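Local structure of mannose-6-phosphate isomerase (Helicobacter pylori, 2QH5) at residues 5-10 / 108-113; 83-88 / 230-235; 90-95 / 239-244; 160-165 / 256-261; 203-208 / 248-253. The protein probably makes GDP-mannose and diphosphate from GTP and mannose 1-phosphate, this chain being the N-terminal nucleotidyltransferase domain of a longer protein also named for isomerase activity. All coordinates share one frame; numbering follows the deposited sequence. Where two conformers were deposited one is given.

Interaction 1: 5-10 / 108-113; sequences IKNILL and IVTPSD
Asn7 and Thr110 cross at about a right angle on one face of two paired strands, and the amide nitrogen of Asn7 binds twice there. With CG anti to the backbone N (chi1 179°), the side chain of Asn7 turns across to its neighbour. ND2 reaches Thr110 OG1 at 2.7 Å, almost exactly in the amide plane, and donates also to Ile108 O at 3.0 Å from ND2. That carbonyl is gripped a second time by Ile8 N, with both donors lying above its plane. Thr110 OG1 occupies the crowded position between its own N and carbonyl carbon, which presents it to the amide. The backbones run parallel, their axes 4.6 Å apart. Lys6 O accepts the hydrogen bond of Ile108 N nearly along its C=O axis, 2.7 Å from N to O. These are two central strands of the Rossmann-like sheet of the GT-A fold, and strand 5-10 leads toward the unmodelled residues 13-25, where this family carries its glycine-rich nucleotide-binding loop. On the other face Val109 forks between two neighbours: CG2 lies alongside Ile8, 4.0 Å from its CB, while CG1 meets Leu10 CD1 at 3.7 Å in an oblique crossing. Helix 39-48 covers the Asn7 face, and Phe191 and Phe193 touch Val109. At the start of strand 5-10, Ile5 CG2 presses on Ile108 CD1 at 3.5 Å, tighter than usual carbon contact. Beyond the strand, Ser112 N donates to Leu10 O at 3.1 Å along a bent path (138° at the hydrogen).

Interaction 2: 83-88 / 230-235; sequences LESLSK and IARLSE
The guanidinium of Arg232 is approached obliquely by the methylene of Ser85, whose CB stands 3.4 Å from NH2. The Arg232 chain is bent at chi2 and chi3, which carries the group alongside the loop that begins at Ser85, and NH2 also forms a salt bridge with Glu60, so the charge has a partner beyond the two segments. The other flat group, the carboxylate of Glu235, only borders the contact. It is the aliphatic part of that side chain that meets Leu86: Glu235 CG lies 3.8 Å from Leu86 CG, the two side chains crossing at about a right angle. Leu86 CD1 also rests on the carbonyl Glu235 O at 3.6 Å. Strand 230-233 here pairs in parallel with strand 78-84 and continues the mixed sheet of the nucleotidyltransferase domain. The secure evidence for this pairing is the bond from Leu83 N to Ala231 O, 2.8 Å long, nearly straight at 170° and nearly along the C=O axis. Arg232 CB lies 3.1 Å from Leu83 O. On the same residue, Leu83 CD1 reaches between both branches of Ile230, meeting CG1 and CG2 each at 3.8 Å, and Tyr63 of helix 63-69 touches both side chains. Past the strands, Ser85 OG sits between its own N and carbonyl carbon (chi1 33°). From there it bonds in the carbonyl plane to Leu233 O, 3.1 Å from OG. Ser234 follows at the N-cap of helix 235-239, its hydroxyl hydrogen-bonded to that of Ser237.

Interaction 3: 90-95 / 239-244; sequences TANAIA and QDLEDM
The first turn of helix 90-99 faces an irregular backbone at 239-244, with Ala91 CA and Met244 CA 5.9 Å apart as the closest such pair. Ala91 N donates to Met244 O at 3.2 Å, in the carbonyl plane but bent to 138° at the hydrogen. The same oxygen lies 3.1 Å from Ala91 CB, so the atom that accepts from the amide is also closely packed against the methyl. One residue on, Asn92 holds CG anti to its own carbonyl carbon (chi1 -63°) and projects its amide at the loop. Asn92 ND2 gives a short bond of 2.8 Å to Glu242 O, which lies close to the amide plane and receives the donor in its own carbonyl plane. ND2 is also bonded to Lys88 O, just before the helix. The acceptor side of the amide, Asn92 OD1, passes Leu241 CD2 at 3.9 Å as the two side chains slide by each other in opposite directions. Ile209 and Cys213 of helix 207-216 pack on Asn92 as well, and Thr90 OG1 accepts from Ile246 N at the beginning of helix 246-251. Met244 O thus supplies the acceptor that the first-turn amide Ala91 N lacks within its helix, a polarity the helix dipole may favour, while Glu242 O accepts from the side chain of Asn92.

Interaction 4: 160-165 / 256-261; sequences GLDVKR and KIKMVE
Gly160 opens the segment within the connection of a beta hairpin, between strands 153-156 and 165-168, and in this GT-A domain the connection runs alongside strand 257-261, on the side away from its partner strand 138-144. With a positive phi of 73°, Gly160 turns the chain so that its CA faces the carboxylate of Glu261, 4.0 Å from OE2. Met259 also reaches this glycine: its chain bends at chi3 (85°) and brings CE to 3.9 Å from Gly160 O. Leu161 supplies the main-chain link. Met259 N donates to Leu161 O at 2.9 Å, 152° at the hydrogen, and meets the acceptor on a lone pair in the carbonyl plane. Asp162 comes next; its N is hydrogen-bonded to Asn159 OD1, which Leu161 N also reaches weakly. The Asp162 side chain lies beside that of Lys258 and points the same way. OD1 forms a salt bridge with Lys258 NZ at 3.3 Å, and is as close to the neighbouring methylene, Lys258 CE, at 3.2 Å. Bends at chi2 and chi4 fold the lysine back along the loop, so that its carbon chain crosses the Leu161 carbonyl before the ammonium meets the acid. Leu132 of helix 119-134 packs on the same lysine. Val163 points toward the strand and spans from Ile257 to Met259 with its two methyls. CG2 meets Ile257 CG2 at 3.8 Å in an oblique crossing, Ile155 of the hairpin packs beside the valine, and CG1 stands 3.9 Å from Met259 CB while resting 3.7 Å from Ile257 O.

Interaction 5: 203-208 / 248-253; sequences KKHAPT and IALMQQ
His205 makes the largest contribution to this contact, where the break between helices 195-205 and 207-216 meets the C-terminal end of helix 246-251 with its wider pi-type turn. Gln253 O sits over one ring face, toward the rim. It comes within 3.2 Å of His205 NE2, but from above the ring, so the geometry is unsuitable for a hydrogen bond. Gln253 CB lies beyond the CD2 rim on the same side, 3.7 Å from His205 CD2, and the two side chains slide past each other in opposite directions, the side-chain amide plane 64° from the ring. Leu250 adds its CD1, 4.1 Å from His205 CB and crossing at about a right angle. Next to the ring, Ala206 turns its methyl to the same helix end: CB lies 3.7 Å from Ala249 O and 4.3 Å from Ala249 CB. A step outward, Lys204 CB lies against the opposite face of the imidazole, toward the rim, so the ring lies between its own helix neighbour and the partner segment. CG of His205 is anti to the carbonyl carbon (chi1 -70°), which turns the ring back along its helix, and ND1 forms a weak hydrogen bond to Glu201 O. Glu201 also pairs with Lys204 in a salt bridge. Ala206 leaves helical angles and occupies the N-cap position of the next helix, whose first residue is Pro207. The Gln253 end is fixed by a tight turn, in which Gln253 N bonds Leu250 O at 3.0 Å.

In the fold
Interactions 1, 2 and 4 reach one mixed sheet: interaction 1 with its centre about 5 Å from the centre of the chain, and interactions 2 and 4 on opposite sides of that centre, their own centres about 32 Å apart. Interactions 3 and 5, centres about 12 Å apart, join helices and loops beside the sheet and touch through Ala91 and Met244 against Ala249. Strand 78-84, helix 90-99 and strand 106-111 form a beta-alpha-beta crossover that passes over strands 53-59 and 5-10, tying interactions 2, 3 and 1. Interaction 5 is nested inside the loop closed by interaction 4. Residues 230-244 return to early elements (83-95), while 248-261 meet the later 160-165 and 203-208.

Interaction 1: 5-10 / 108-113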
# COMPACT_ATOMS: atom_id res chain seq x y z
N ILE A 5 -1.76 1.94 -15.03
CA ILE A 5 -1.16 1.46 -13.78
C ILE A 5 -0.93 2.61 -12.80
O ILE A 5 -0.23 3.58 -13.10
CB ILE A 5 0.17 0.69 -14.01
CG1 ILE A 5 0.02 -0.37 -15.11
CG2 ILE A 5 0.62 0.02 -12.73
CD1 ILE A 5 1.31 -1.07 -15.47
N LYS A 6 -1.52 2.48 -11.61
CA LYS A 6 -1.49 3.52 -10.60
C LYS A 6 -0.61 3.15 -9.42
O LYS A 6 -0.71 2.04 -8.89
CB LYS A 6 -2.89 3.77 -10.06
CG LYS A 6 -3.66 4.88 -10.71
CD LYS A 6 -4.81 5.23 -9.79
CE LYS A 6 -5.63 6.39 -10.32
NZ LYS A 6 -6.77 6.65 -9.40
N ASN A 7 0.23 4.08 -9.00
CA ASN A 7 0.95 3.94 -7.75
C ASN A 7 0.11 4.57 -6.64
O ASN A 7 -0.24 5.74 -6.72
CB ASN A 7 2.32 4.62 -7.82
CG ASN A 7 3.09 4.51 -6.51
OD1 ASN A 7 3.85 5.42 -6.16
ND2 ASN A 7 2.90 3.41 -5.78
N ILE A 8 -0.24 3.78 -5.63
CA ILE A 8 -0.90 4.30 -4.44
C ILE A 8 0.13 4.42 -3.34
O ILE A 8 0.49 3.44 -2.69
CB ILE A 8 -2.06 3.42 -3.95
CG1 ILE A 8 -3.02 3.07 -5.11
CG2 ILE A 8 -2.77 4.10 -2.79
CD1 ILE A 8 -3.67 4.26 -5.77
N LEU A 9 0.61 5.65 -3.15
CA LEU A 9 1.72 5.93 -2.24
C LEU A 9 1.15 6.29 -0.87
O LEU A 9 0.68 7.40 -0.66
CB LEU A 9 2.57 7.08 -2.82
CG LEU A 9 4.09 7.07 -2.74
CD1 LEU A 9 4.61 8.44 -3.13
CD2 LEU A 9 4.62 6.68 -1.36
N LEU A 10 1.17 5.33 0.05
CA LEU A 10 0.58 5.54 1.37
C LEU A 10 1.53 6.25 2.31
O LEU A 10 2.53 5.66 2.74
CB LEU A 10 0.16 4.20 1.98
CG LEU A 10 -0.84 3.32 1.25
CD1 LEU A 10 -0.88 1.96 1.92
CD2 LEU A 10 -2.22 3.93 1.24
N ILE A 108 -0.60 -0.39 -7.73
CA ILE A 108 0.61 -0.76 -7.04
C ILE A 108 0.63 0.05 -5.75
O ILE A 108 0.87 1.25 -5.78
CB ILE A 108 1.86 -0.46 -7.90
CG1 ILE A 108 1.79 -1.19 -9.24
CG2 ILE A 108 3.15 -0.84 -7.16
CD1 ILE A 108 2.86 -0.75 -10.22
N VAL A 109 0.38 -0.63 -4.62
CA VAL A 109 0.21 0.00 -3.31
C VAL A 109 1.50 -0.08 -2.51
O VAL A 109 1.95 -1.17 -2.15
CB VAL A 109 -0.95 -0.66 -2.52
CG1 VAL A 109 -1.04 -0.10 -1.11
CG2 VAL A 109 -2.27 -0.47 -3.25
N THR A 110 2.10 1.07 -2.22
CA THR A 110 3.47 1.14 -1.69
C THR A 110 3.58 2.10 -0.52
O THR A 110 3.42 3.30 -0.70
CB THR A 110 4.47 1.62 -2.79
OG1 THR A 110 4.01 2.85 -3.39
CG2 THR A 110 4.60 0.58 -3.89
N PRO A 111 3.85 1.58 0.69
CA PRO A 111 4.11 2.47 1.83
C PRO A 111 5.35 3.34 1.60
O PRO A 111 6.28 2.91 0.93
CB PRO A 111 4.33 1.50 3.00
CG PRO A 111 3.69 0.22 2.57
CD PRO A 111 3.93 0.17 1.09
N SER A 112 5.36 4.54 2.16
CA SER A 112 6.40 5.53 1.87
C SER A 112 7.64 5.40 2.75
O SER A 112 8.71 5.87 2.38
CB SER A 112 5.83 6.94 2.00
OG SER A 112 5.20 7.12 3.25
N ASP A 113 7.48 4.77 3.91
CA ASP A 113 8.58 4.60 4.87
C ASP A 113 9.44 3.35 4.58
O ASP A 113 9.88 2.66 5.51
CB ASP A 113 8.05 4.58 6.32
CG ASP A 113 6.92 3.58 6.53
OD1 ASP A 113 6.11 3.78 7.45
OD2 ASP A 113 6.82 2.59 5.77

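Interaction 2: 83-88 / 230-235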
# COMPACT_ATOMS: atom_id res chain seq x y z
N LEU A 83 -6.06 13.72 0.57
CA LEU A 83 -5.72 14.26 1.87
C LEU A 83 -6.62 13.74 2.98
O LEU A 83 -7.83 13.60 2.82
CB LEU A 83 -5.71 15.79 1.83
CG LEU A 83 -4.80 16.36 0.73
CD1 LEU A 83 -4.78 17.87 0.80
CD2 LEU A 83 -3.39 15.81 0.85
N GLU A 84 -6.02 13.43 4.11
CA GLU A 84 -6.80 12.89 5.20
C GLU A 84 -6.84 13.85 6.38
O GLU A 84 -5.82 14.42 6.78
CB GLU A 84 -6.28 11.50 5.59
CG GLU A 84 -6.33 10.51 4.42
CD GLU A 84 -6.25 9.06 4.84
OE1 GLU A 84 -7.19 8.29 4.50
OE2 GLU A 84 -5.26 8.69 5.51
N SER A 85 -8.06 14.05 6.89
CA SER A 85 -8.27 14.70 8.17
C SER A 85 -7.86 13.72 9.27
O SER A 85 -6.93 13.98 10.03
CB SER A 85 -9.74 15.12 8.32
OG SER A 85 -10.61 14.22 7.66
N LEU A 86 -8.56 12.58 9.31
CA LEU A 86 -8.23 11.47 10.20
C LEU A 86 -7.68 10.32 9.38
O LEU A 86 -7.94 10.20 8.18
CB LEU A 86 -9.48 10.94 10.90
CG LEU A 86 -10.51 11.86 11.54
CD1 LEU A 86 -11.86 11.15 11.60
CD2 LEU A 86 -10.06 12.32 12.93
N SER A 87 -6.93 9.45 10.05
CA SER A 87 -6.44 8.22 9.43
C SER A 87 -7.17 7.02 10.01
O SER A 87 -7.05 6.70 11.20
CB SER A 87 -4.93 8.09 9.60
OG SER A 87 -4.25 9.18 8.99
N LYS A 88 -7.95 6.35 9.17
CA LYS A 88 -8.66 5.14 9.58
C LYS A 88 -8.01 3.88 8.98
O LYS A 88 -8.69 2.94 8.58
CB LYS A 88 -10.15 5.23 9.24
CG LYS A 88 -11.06 5.44 10.45
CD LYS A 88 -10.77 6.74 11.19
CE LYS A 88 -11.81 7.05 12.26
NZ LYS A 88 -11.91 6.01 13.33
N ILE A 230 -6.66 18.10 -5.81
CA ILE A 230 -6.60 17.42 -4.54
C ILE A 230 -7.98 16.84 -4.34
O ILE A 230 -8.93 17.27 -4.99
CB ILE A 230 -6.20 18.44 -3.41
CG1 ILE A 230 -4.74 18.25 -3.02
CG2 ILE A 230 -7.09 18.34 -2.16
CD1 ILE A 230 -3.80 18.26 -4.19
N ALA A 231 -8.08 15.84 -3.50
CA ALA A 231 -9.36 15.40 -3.00
C ALA A 231 -9.16 15.21 -1.51
O ALA A 231 -8.10 14.73 -1.11
CB ALA A 231 -9.76 14.10 -3.64
N ARG A 232 -10.10 15.66 -0.68
CA ARG A 232 -10.17 15.18 0.70
C ARG A 232 -11.57 14.84 1.14
O ARG A 232 -12.54 15.18 0.47
CB ARG A 232 -9.45 16.07 1.74
CG ARG A 232 -9.54 17.56 1.63
CD ARG A 232 -10.44 18.17 2.71
NE ARG A 232 -10.07 17.90 4.10
CZ ARG A 232 -10.89 18.13 5.13
NH1 ARG A 232 -12.10 18.63 4.93
NH2 ARG A 232 -10.50 17.86 6.37
N LEU A 233 -11.64 14.12 2.25
CA LEU A 233 -12.90 13.78 2.88
C LEU A 233 -13.00 14.47 4.23
O LEU A 233 -12.01 14.56 4.97
CB LEU A 233 -13.02 12.26 3.08
CG LEU A 233 -12.66 11.29 1.97
CD1 LEU A 233 -11.30 10.69 2.25
CD2 LEU A 233 -13.71 10.19 1.94
N SER A 234 -14.21 14.92 4.55
CA SER A 234 -14.51 15.58 5.82
C SER A 234 -14.19 14.68 7.00
O SER A 234 -14.30 13.45 6.91
CB SER A 234 -15.99 15.96 5.89
OG SER A 234 -16.80 14.81 6.07
N GLU A 235 -13.81 15.30 8.11
CA GLU A 235 -13.60 14.59 9.37
C GLU A 235 -14.86 13.84 9.78
O GLU A 235 -14.79 12.77 10.37
CB GLU A 235 -13.19 15.58 10.46
CG GLU A 235 -12.71 14.93 11.73
CD GLU A 235 -12.26 15.92 12.77
OE1 GLU A 235 -12.15 15.53 13.95
OE2 GLU A 235 -12.00 17.09 12.41

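Interaction 3: 90-95 / 239-244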
# COMPACT_ATOMS: atom_id res chain seq x y z
N THR A 90 -5.03 1.37 6.78
CA THR A 90 -4.78 1.01 5.37
C THR A 90 -5.97 0.45 4.60
O THR A 90 -6.14 0.77 3.42
CB THR A 90 -3.59 0.06 5.24
OG1 THR A 90 -3.79 -1.09 6.07
CG2 THR A 90 -2.30 0.77 5.66
N ALA A 91 -6.81 -0.37 5.23
CA ALA A 91 -7.98 -0.93 4.55
C ALA A 91 -8.87 0.17 3.98
O ALA A 91 -9.42 0.03 2.88
CB ALA A 91 -8.77 -1.85 5.47
N ASN A 92 -9.01 1.26 4.73
CA ASN A 92 -9.81 2.39 4.31
C ASN A 92 -9.09 3.26 3.29
O ASN A 92 -9.71 3.74 2.36
CB ASN A 92 -10.27 3.20 5.53
CG ASN A 92 -11.19 2.40 6.47
OD1 ASN A 92 -12.28 1.98 6.09
ND2 ASN A 92 -10.73 2.18 7.70
N ALA A 93 -7.78 3.44 3.46
CA ALA A 93 -7.02 4.26 2.52
C ALA A 93 -6.94 3.59 1.16
O ALA A 93 -7.03 4.26 0.13
CB ALA A 93 -5.64 4.53 3.05
N ILE A 94 -6.80 2.26 1.17
CA ILE A 94 -6.73 1.48 -0.06
C ILE A 94 -8.09 1.40 -0.75
O ILE A 94 -8.17 1.66 -1.95
CB ILE A 94 -6.11 0.08 0.17
CG1 ILE A 94 -4.67 0.23 0.69
CG2 ILE A 94 -6.08 -0.71 -1.13
CD1 ILE A 94 -4.10 -1.02 1.31
N ALA A 95 -9.15 1.07 -0.01
CA ALA A 95 -10.50 1.03 -0.58
C ALA A 95 -10.92 2.35 -1.20
O ALA A 95 -11.55 2.36 -2.26
CB ALA A 95 -11.51 0.59 0.45
N GLN A 239 -15.12 9.81 10.47
CA GLN A 239 -15.36 9.53 11.89
C GLN A 239 -16.00 8.18 12.14
O GLN A 239 -15.50 7.40 12.97
CB GLN A 239 -16.23 10.62 12.52
CG GLN A 239 -15.46 11.66 13.32
CD GLN A 239 -16.31 12.87 13.68
OE1 GLN A 239 -17.42 13.05 13.18
NE2 GLN A 239 -15.78 13.71 14.56
N ASP A 240 -17.08 7.89 11.43
CA ASP A 240 -17.85 6.67 11.66
C ASP A 240 -17.19 5.42 11.07
O ASP A 240 -17.69 4.31 11.26
CB ASP A 240 -19.27 6.82 11.10
CG ASP A 240 -19.34 6.56 9.61
OD1 ASP A 240 -18.71 7.33 8.84
OD2 ASP A 240 -20.01 5.58 9.20
N LEU A 241 -16.08 5.61 10.36
CA LEU A 241 -15.36 4.51 9.74
C LEU A 241 -14.62 3.68 10.77
O LEU A 241 -13.96 4.23 11.67
CB LEU A 241 -14.37 5.03 8.70
CG LEU A 241 -14.75 4.92 7.23
CD1 LEU A 241 -16.14 5.46 6.95
CD2 LEU A 241 -13.74 5.63 6.40
N GLU A 242 -14.72 2.36 10.64
CA GLU A 242 -13.99 1.45 11.50
C GLU A 242 -12.51 1.49 11.14
O GLU A 242 -12.15 1.34 9.97
CB GLU A 242 -14.52 0.02 11.39
CG GLU A 242 -13.84 -0.94 12.37
CD GLU A 242 -14.50 -2.30 12.45
OE1 GLU A 242 -15.44 -2.58 11.66
OE2 GLU A 242 -14.08 -3.10 13.31
N ASP A 243 -11.67 1.71 12.14
CA ASP A 243 -10.23 1.71 11.96
C ASP A 243 -9.76 0.27 11.82
O ASP A 243 -9.82 -0.50 12.79
CB ASP A 243 -9.56 2.40 13.15
CG ASP A 243 -8.07 2.57 12.96
OD1 ASP A 243 -7.36 1.54 12.88
OD2 ASP A 243 -7.60 3.73 12.89
N MET A 244 -9.29 -0.09 10.63
CA MET A 244 -8.85 -1.46 10.34
C MET A 244 -7.79 -1.55 9.25
O MET A 244 -7.88 -0.85 8.24
CB MET A 244 -10.04 -2.33 9.95
CG MET A 244 -9.70 -3.79 9.78
SD MET A 244 -11.17 -4.79 9.72
CE MET A 244 -11.68 -4.72 11.45

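Interaction 4: 160-165 / 256-261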
# COMPACT_ATOMS: atom_id res chain seq x y z
N GLY A 160 7.11 -20.25 -2.07
CA GLY A 160 7.39 -18.86 -2.44
C GLY A 160 6.41 -18.20 -3.39
O GLY A 160 6.71 -17.15 -3.98
N LEU A 161 5.23 -18.80 -3.55
CA LEU A 161 4.22 -18.31 -4.50
C LEU A 161 2.79 -18.49 -4.00
O LEU A 161 1.98 -17.56 -4.03
CB LEU A 161 4.38 -19.00 -5.86
CG LEU A 161 3.29 -18.69 -6.89
CD1 LEU A 161 3.52 -17.33 -7.53
CD2 LEU A 161 3.24 -19.77 -7.95
N ASP A 162 2.45 -19.70 -3.57
CA ASP A 162 1.15 -19.94 -2.97
C ASP A 162 1.29 -19.66 -1.50
O ASP A 162 2.28 -20.05 -0.88
CB ASP A 162 0.72 -21.39 -3.18
CG ASP A 162 0.49 -21.72 -4.63
OD1 ASP A 162 -0.46 -21.16 -5.23
OD2 ASP A 162 1.24 -22.56 -5.16
N VAL A 163 0.29 -18.99 -0.92
CA VAL A 163 0.31 -18.72 0.51
C VAL A 163 -0.69 -19.62 1.22
O VAL A 163 -1.87 -19.67 0.86
CB VAL A 163 0.16 -17.18 0.87
CG1 VAL A 163 0.66 -16.30 -0.26
CG2 VAL A 163 -1.26 -16.81 1.28
N LYS A 164 -0.20 -20.37 2.20
CA LYS A 164 -1.03 -21.31 2.96
C LYS A 164 -1.91 -20.56 3.95
O LYS A 164 -3.06 -20.94 4.17
CB LYS A 164 -0.18 -22.38 3.65
CG LYS A 164 0.46 -23.38 2.69
CD LYS A 164 0.19 -24.82 3.10
CE LYS A 164 1.30 -25.40 3.95
NZ LYS A 164 2.35 -26.06 3.13
N ARG A 165 -1.37 -19.50 4.53
CA ARG A 165 -2.16 -18.56 5.32
C ARG A 165 -1.40 -17.27 5.65
O ARG A 165 -0.18 -17.18 5.49
CB ARG A 165 -2.72 -19.19 6.61
CG ARG A 165 -1.85 -19.02 7.83
CD ARG A 165 -1.16 -20.29 8.23
NE ARG A 165 -1.65 -20.78 9.51
CZ ARG A 165 -0.92 -21.47 10.39
NH1 ARG A 165 0.35 -21.75 10.13
NH2 ARG A 165 -1.46 -21.86 11.53
N LYS A 256 -7.59 -15.53 -2.70
CA LYS A 256 -6.95 -15.14 -3.96
C LYS A 256 -5.59 -14.47 -3.81
O LYS A 256 -5.25 -13.56 -4.56
CB LYS A 256 -7.89 -14.24 -4.75
CG LYS A 256 -9.21 -14.91 -5.03
CD LYS A 256 -10.10 -14.11 -5.96
CE LYS A 256 -11.35 -14.93 -6.26
NZ LYS A 256 -12.42 -14.13 -6.88
N ILE A 257 -4.78 -14.97 -2.87
CA ILE A 257 -3.50 -14.36 -2.53
C ILE A 257 -2.28 -15.13 -3.06
O ILE A 257 -2.10 -16.31 -2.77
CB ILE A 257 -3.37 -14.20 -0.99
CG1 ILE A 257 -4.52 -13.34 -0.47
CG2 ILE A 257 -2.01 -13.60 -0.59
CD1 ILE A 257 -4.65 -13.36 1.03
N LYS A 258 -1.44 -14.44 -3.84
CA LYS A 258 -0.13 -14.97 -4.22
C LYS A 258 1.01 -14.11 -3.67
O LYS A 258 0.80 -12.97 -3.27
CB LYS A 258 -0.01 -15.10 -5.75
CG LYS A 258 -0.98 -16.10 -6.37
CD LYS A 258 -0.63 -17.54 -6.02
CE LYS A 258 -1.47 -18.52 -6.82
NZ LYS A 258 -2.72 -18.90 -6.12
N MET A 259 2.22 -14.65 -3.65
CA MET A 259 3.36 -13.94 -3.09
C MET A 259 4.46 -13.80 -4.13
O MET A 259 4.57 -14.62 -5.04
CB MET A 259 3.89 -14.69 -1.86
CG MET A 259 4.71 -13.84 -0.91
SD MET A 259 5.60 -14.82 0.31
CE MET A 259 7.06 -15.19 -0.66
N VAL A 260 5.26 -12.74 -4.01
CA VAL A 260 6.48 -12.55 -4.79
C VAL A 260 7.59 -12.17 -3.80
O VAL A 260 7.38 -11.31 -2.96
CB VAL A 260 6.33 -11.45 -5.88
CG1 VAL A 260 7.59 -11.33 -6.72
CG2 VAL A 260 5.14 -11.74 -6.78
N GLU A 261 8.75 -12.82 -3.89
CA GLU A 261 9.85 -12.54 -2.95
C GLU A 261 10.53 -11.20 -3.21
O GLU A 261 10.85 -10.86 -4.35
CB GLU A 261 10.90 -13.65 -3.00
CG GLU A 261 10.39 -15.04 -2.64
CD GLU A 261 11.33 -16.13 -3.09
OE1 GLU A 261 12.56 -15.96 -2.96
OE2 GLU A 261 10.84 -17.18 -3.57

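Interaction 5: 203-208 / 248-253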
# COMPACT_ATOMS: atom_id res chain seq x y z
N LYS A 203 -15.82 -6.66 -0.86
CA LYS A 203 -17.26 -6.90 -0.73
C LYS A 203 -17.53 -8.24 -0.04
O LYS A 203 -18.31 -8.30 0.92
CB LYS A 203 -17.95 -6.85 -2.09
CG LYS A 203 -19.45 -6.58 -2.01
CD LYS A 203 -19.98 -6.13 -3.37
CE LYS A 203 -21.50 -5.94 -3.35
NZ LYS A 203 -22.23 -7.25 -3.46
N LYS A 204 -16.87 -9.29 -0.52
CA LYS A 204 -16.98 -10.63 0.05
C LYS A 204 -16.59 -10.72 1.52
O LYS A 204 -17.31 -11.32 2.32
CB LYS A 204 -16.12 -11.63 -0.74
CG LYS A 204 -16.73 -12.13 -2.04
CD LYS A 204 -16.41 -13.62 -2.28
CE LYS A 204 -15.00 -13.86 -2.84
NZ LYS A 204 -14.83 -13.34 -4.24
N HIS A 205 -15.46 -10.12 1.87
CA HIS A 205 -14.82 -10.44 3.14
C HIS A 205 -14.93 -9.38 4.22
O HIS A 205 -14.94 -9.71 5.41
CB HIS A 205 -13.37 -10.88 2.91
CG HIS A 205 -13.27 -12.21 2.23
ND1 HIS A 205 -12.87 -12.35 0.92
CD2 HIS A 205 -13.56 -13.46 2.67
CE1 HIS A 205 -12.90 -13.63 0.59
NE2 HIS A 205 -13.32 -14.32 1.63
N ALA A 206 -15.03 -8.12 3.81
CA ALA A 206 -15.30 -7.03 4.74
C ALA A 206 -16.36 -6.09 4.16
O ALA A 206 -16.06 -4.94 3.82
CB ALA A 206 -14.02 -6.28 5.07
N PRO A 207 -17.61 -6.59 4.04
CA PRO A 207 -18.69 -5.88 3.34
C PRO A 207 -19.03 -4.52 3.94
O PRO A 207 -19.40 -3.60 3.20
CB PRO A 207 -19.89 -6.83 3.48
CG PRO A 207 -19.55 -7.74 4.59
CD PRO A 207 -18.07 -7.87 4.60
N THR A 208 -18.91 -4.40 5.26
CA THR A 208 -19.31 -3.19 5.97
C THR A 208 -18.18 -2.17 6.00
O THR A 208 -18.39 -1.02 6.39
CB THR A 208 -19.75 -3.50 7.41
OG1 THR A 208 -18.66 -4.08 8.13
CG2 THR A 208 -20.96 -4.45 7.41
N ILE A 248 -5.84 -7.36 8.29
CA ILE A 248 -6.90 -7.92 9.13
C ILE A 248 -8.20 -8.04 8.35
O ILE A 248 -8.86 -9.08 8.37
CB ILE A 248 -7.09 -7.09 10.43
CG1 ILE A 248 -5.87 -7.26 11.35
CG2 ILE A 248 -8.37 -7.48 11.16
CD1 ILE A 248 -5.70 -6.15 12.38
N ALA A 249 -8.55 -6.97 7.63
CA ALA A 249 -9.80 -6.87 6.87
C ALA A 249 -9.94 -7.90 5.76
O ALA A 249 -11.02 -8.46 5.55
CB ALA A 249 -9.95 -5.47 6.28
N LEU A 250 -8.84 -8.16 5.06
CA LEU A 250 -8.92 -8.87 3.79
C LEU A 250 -7.90 -9.98 3.63
O LEU A 250 -8.25 -11.10 3.24
CB LEU A 250 -8.81 -7.87 2.64
CG LEU A 250 -8.90 -8.39 1.21
CD1 LEU A 250 -10.21 -9.14 0.96
CD2 LEU A 250 -8.74 -7.22 0.25
N MET A 251 -6.64 -9.67 3.92
CA MET A 251 -5.55 -10.60 3.65
C MET A 251 -5.59 -11.87 4.51
O MET A 251 -5.04 -12.89 4.14
CB MET A 251 -4.19 -9.90 3.76
CG MET A 251 -4.05 -8.67 2.88
SD MET A 251 -4.18 -9.03 1.12
CE MET A 251 -4.44 -7.41 0.42
N GLN A 252 -6.28 -11.82 5.65
CA GLN A 252 -6.42 -13.02 6.47
C GLN A 252 -7.61 -13.90 6.05
O GLN A 252 -7.84 -14.96 6.63
CB GLN A 252 -6.54 -12.65 7.96
CG GLN A 252 -5.22 -12.25 8.59
CD GLN A 252 -5.27 -12.26 10.11
OE1 GLN A 252 -4.23 -12.27 10.77
NE2 GLN A 252 -6.47 -12.26 10.67
N GLN A 253 -8.34 -13.46 5.03
CA GLN A 253 -9.56 -14.17 4.63
C GLN A 253 -9.67 -14.42 3.14
O GLN A 253 -10.50 -15.22 2.72
CB GLN A 253 -10.79 -13.41 5.10
CG GLN A 253 -11.16 -13.71 6.53
CD GLN A 253 -11.31 -12.45 7.33
OE1 GLN A 253 -10.62 -12.25 8.32
NE2 GLN A 253 -12.21 -11.58 6.89